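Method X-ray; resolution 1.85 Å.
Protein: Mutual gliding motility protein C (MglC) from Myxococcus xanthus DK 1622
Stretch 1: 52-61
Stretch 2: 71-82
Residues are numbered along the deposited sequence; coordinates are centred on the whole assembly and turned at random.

Stretch 1, residues 52-61: NLLTQLRNAA
Stretch 2 71-82: EVSVNSEKVLTV

Helix 52-61 of MglC packs lengthwise over a β-hairpin formed by strands 71-75 and 79-82. It runs nearly antiparallel to the first strand (156°, axes 8.6 Å apart at closest approach) and at 27° to the second (10.9 Å); the nearest CA atoms, L57 CA and V74 CA, are 6.1 Å apart. From L54 on, phi/psi values lie near -60/-45; N52 (-77/-9) and L53 (-94/-20) depart from this, and the helix is kinked where the N atoms of T55 and Q56 lack a bond to the preceding turn. Both strands are extended, near -130/135. No hydrogen bond crosses the interface, which buries 397 Å², both sides summed, mostly by van der Waals contact of aliphatic side chains with the strands. L53 (m, t) points toward the sheet and covers the hairpin's turn end: CD2 lies 4.1 Å from V74 CG1, and CD1 sits 4.1 Å from V79 CB and 4.0 Å from S76 OG. S76 (p) helps shape that turn, its OG accepting from V79 N at 3.0 Å while its own N donates to V79 O at 2.8 Å. L54 and T55, both m, remain exposed. Q56 (m, m) starts toward the strands, CB 4.4 Å from V74 CG1, but its end leads away, and OE1 accepts a weak bond from N59 ND2 (3.3 Å). L57 (m, t) leaves the helix sideways, yet its tip reaches the sheet: CD2 is 3.7 Å from V74 CB and 3.2 Å from T81 OG1. That hydroxyl (T81, p) donates to V74 O at 2.7 Å, so its polarity is met within the hairpin. R58 (chi1 t) stays clear of the strands. A60 points its small CB toward V74, 3.5 Å from V74 CG2, with V72 CG1 to one side of it at 3.9 Å, both valines t. A61 points away.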

# COMPACT_ATOMS: atom_id res chain seq x y z
N ASN A 52 10.74 -9.33 8.59
CA ASN A 52 11.62 -8.16 8.31
C ASN A 52 10.79 -6.92 7.94
O ASN A 52 11.39 -5.84 7.84
CB ASN A 52 12.65 -8.50 7.23
CG ASN A 52 13.67 -9.50 7.72
OD1 ASN A 52 13.87 -9.65 8.92
ND2 ASN A 52 14.31 -10.20 6.80
N LEU A 53 9.47 -7.06 7.73
CA LEU A 53 8.55 -5.92 7.44
C LEU A 53 7.91 -5.40 8.73
O LEU A 53 7.41 -4.27 8.70
CB LEU A 53 7.44 -6.36 6.47
CG LEU A 53 7.85 -6.61 5.02
CD1 LEU A 53 6.68 -7.15 4.21
CD2 LEU A 53 8.39 -5.34 4.37
N LEU A 54 7.90 -6.18 9.82
CA LEU A 54 7.05 -5.91 11.01
C LEU A 54 7.30 -4.49 11.54
O LEU A 54 6.30 -3.77 11.77
CB LEU A 54 7.31 -6.95 12.10
CG LEU A 54 6.72 -8.34 11.84
CD1 LEU A 54 6.98 -9.25 13.04
CD2 LEU A 54 5.22 -8.27 11.55
N THR A 55 8.56 -4.08 11.74
CA THR A 55 8.91 -2.73 12.26
C THR A 55 8.29 -1.66 11.36
O THR A 55 7.67 -0.71 11.90
CB THR A 55 10.43 -2.53 12.34
OG1 THR A 55 10.94 -3.51 13.24
CG2 THR A 55 10.82 -1.15 12.83
N GLN A 56 8.45 -1.81 10.05
CA GLN A 56 8.04 -0.80 9.03
C GLN A 56 6.52 -0.80 8.88
O GLN A 56 5.96 0.30 8.69
CB GLN A 56 8.77 -1.07 7.71
CG GLN A 56 10.28 -1.04 7.83
CD GLN A 56 10.78 0.11 8.69
OE1 GLN A 56 10.45 1.27 8.46
NE2 GLN A 56 11.58 -0.22 9.68
N LEU A 57 5.86 -1.96 8.98
CA LEU A 57 4.38 -2.06 8.96
C LEU A 57 3.81 -1.13 10.04
O LEU A 57 2.92 -0.32 9.72
CB LEU A 57 3.92 -3.50 9.20
CG LEU A 57 4.15 -4.47 8.05
CD1 LEU A 57 3.81 -5.89 8.46
CD2 LEU A 57 3.34 -4.07 6.83
N ARG A 58 4.30 -1.24 11.27
CA ARG A 58 3.76 -0.46 12.42
C ARG A 58 4.06 1.03 12.20
O ARG A 58 3.21 1.86 12.57
CB ARG A 58 4.31 -0.99 13.75
CG ARG A 58 3.56 -0.48 14.97
CD ARG A 58 4.50 0.04 16.06
NE ARG A 58 5.27 1.18 15.57
CZ ARG A 58 4.87 2.45 15.61
NH1 ARG A 58 3.71 2.78 16.15
NH2 ARG A 58 5.65 3.39 15.11
N ASN A 59 5.21 1.37 11.61
CA ASN A 59 5.58 2.78 11.31
C ASN A 59 4.57 3.36 10.30
O ASN A 59 4.01 4.43 10.58
CB ASN A 59 7.01 2.91 10.79
CG ASN A 59 8.06 2.63 11.84
OD1 ASN A 59 7.79 2.68 13.04
ND2 ASN A 59 9.28 2.36 11.40
N ALA A 60 4.36 2.68 9.17
CA ALA A 60 3.45 3.12 8.09
C ALA A 60 2.00 3.12 8.60
O ALA A 60 1.22 4.01 8.20
CB ALA A 60 3.61 2.25 6.87
N ALA A 61 1.65 2.17 9.47
CA ALA A 61 0.29 2.02 10.05
C ALA A 61 -0.13 3.30 10.77
O ALA A 61 -1.34 3.61 10.77
CB ALA A 61 0.25 0.83 10.98
N GLU A 71 -6.44 2.99 4.17
CA GLU A 71 -5.78 1.70 3.85
C GLU A 71 -4.30 1.95 3.53
O GLU A 71 -3.99 2.91 2.81
CB GLU A 71 -6.55 1.06 2.70
CG GLU A 71 -6.03 -0.27 2.21
CD GLU A 71 -6.67 -0.64 0.87
OE1 GLU A 71 -6.30 -0.02 -0.14
OE2 GLU A 71 -7.58 -1.49 0.85
N VAL A 72 -3.41 1.12 4.08
CA VAL A 72 -1.94 1.22 3.87
C VAL A 72 -1.40 -0.17 3.52
O VAL A 72 -1.87 -1.15 4.11
CB VAL A 72 -1.24 1.81 5.11
CG1 VAL A 72 0.26 1.91 4.91
CG2 VAL A 72 -1.82 3.17 5.47
N SER A 73 -0.45 -0.22 2.58
CA SER A 73 0.30 -1.44 2.19
C SER A 73 1.80 -1.17 2.27
O SER A 73 2.25 -0.12 1.77
CB SER A 73 -0.09 -1.90 0.80
OG SER A 73 -1.44 -2.32 0.78
N VAL A 74 2.54 -2.09 2.88
CA VAL A 74 4.03 -2.09 2.86
C VAL A 74 4.44 -3.45 2.31
O VAL A 74 4.15 -4.48 2.98
CB VAL A 74 4.62 -1.80 4.25
CG1 VAL A 74 6.13 -1.89 4.25
CG2 VAL A 74 4.16 -0.45 4.78
N ASN A 75 5.03 -3.46 1.11
CA ASN A 75 5.24 -4.69 0.31
C ASN A 75 6.73 -4.94 0.10
O ASN A 75 7.50 -3.97 -0.03
CB ASN A 75 4.51 -4.60 -1.04
CG ASN A 75 3.01 -4.43 -0.89
OD1 ASN A 75 2.44 -4.76 0.14
ND2 ASN A 75 2.37 -3.91 -1.93
N SER A 76 7.11 -6.21 0.08
CA SER A 76 8.45 -6.70 -0.31
C SER A 76 8.32 -7.44 -1.65
O SER A 76 7.20 -7.48 -2.20
CB SER A 76 9.03 -7.57 0.76
OG SER A 76 8.25 -8.74 0.92
N GLU A 77 9.42 -8.01 -2.14
CA GLU A 77 9.42 -8.88 -3.35
C GLU A 77 8.46 -10.06 -3.13
O GLU A 77 7.74 -10.39 -4.07
CB GLU A 77 10.84 -9.33 -3.67
CG GLU A 77 11.72 -8.20 -4.18
CD GLU A 77 13.16 -8.59 -4.51
OE1 GLU A 77 13.46 -9.80 -4.56
OE2 GLU A 77 13.97 -7.66 -4.73
N LYS A 78 8.43 -10.65 -1.93
CA LYS A 78 7.74 -11.94 -1.67
C LYS A 78 6.44 -11.76 -0.88
O LYS A 78 5.62 -12.70 -0.89
CB LYS A 78 8.67 -12.89 -0.91
CG LYS A 78 9.94 -13.29 -1.66
CD LYS A 78 10.76 -14.33 -0.92
CE LYS A 78 12.10 -14.59 -1.58
NZ LYS A 78 13.00 -15.37 -0.70
N VAL A 79 6.23 -10.62 -0.21
CA VAL A 79 5.08 -10.45 0.72
C VAL A 79 4.39 -9.12 0.44
O VAL A 79 5.09 -8.10 0.30
CB VAL A 79 5.51 -10.52 2.20
CG1 VAL A 79 4.33 -10.33 3.14
CG2 VAL A 79 6.24 -11.81 2.51
N LEU A 80 3.06 -9.16 0.37
CA LEU A 80 2.19 -7.97 0.28
C LEU A 80 1.41 -7.85 1.59
O LEU A 80 1.06 -8.90 2.17
CB LEU A 80 1.24 -8.12 -0.91
CG LEU A 80 1.87 -8.63 -2.21
CD1 LEU A 80 0.82 -8.79 -3.29
CD2 LEU A 80 2.99 -7.71 -2.68
N THR A 81 1.16 -6.63 2.04
CA THR A 81 0.35 -6.36 3.25
C THR A 81 -0.74 -5.35 2.91
O THR A 81 -0.55 -4.53 1.98
CB THR A 81 1.19 -5.92 4.45
OG1 THR A 81 1.75 -4.64 4.16
CG2 THR A 81 2.28 -6.92 4.79
N VAL A 82 -1.85 -5.45 3.63
CA VAL A 82 -2.98 -4.49 3.62
C VAL A 82 -3.34 -4.25 5.08
O VAL A 82 -3.49 -5.21 5.83
CB VAL A 82 -4.21 -5.04 2.86
CG1 VAL A 82 -5.24 -3.95 2.65
CG2 VAL A 82 -3.83 -5.69 1.55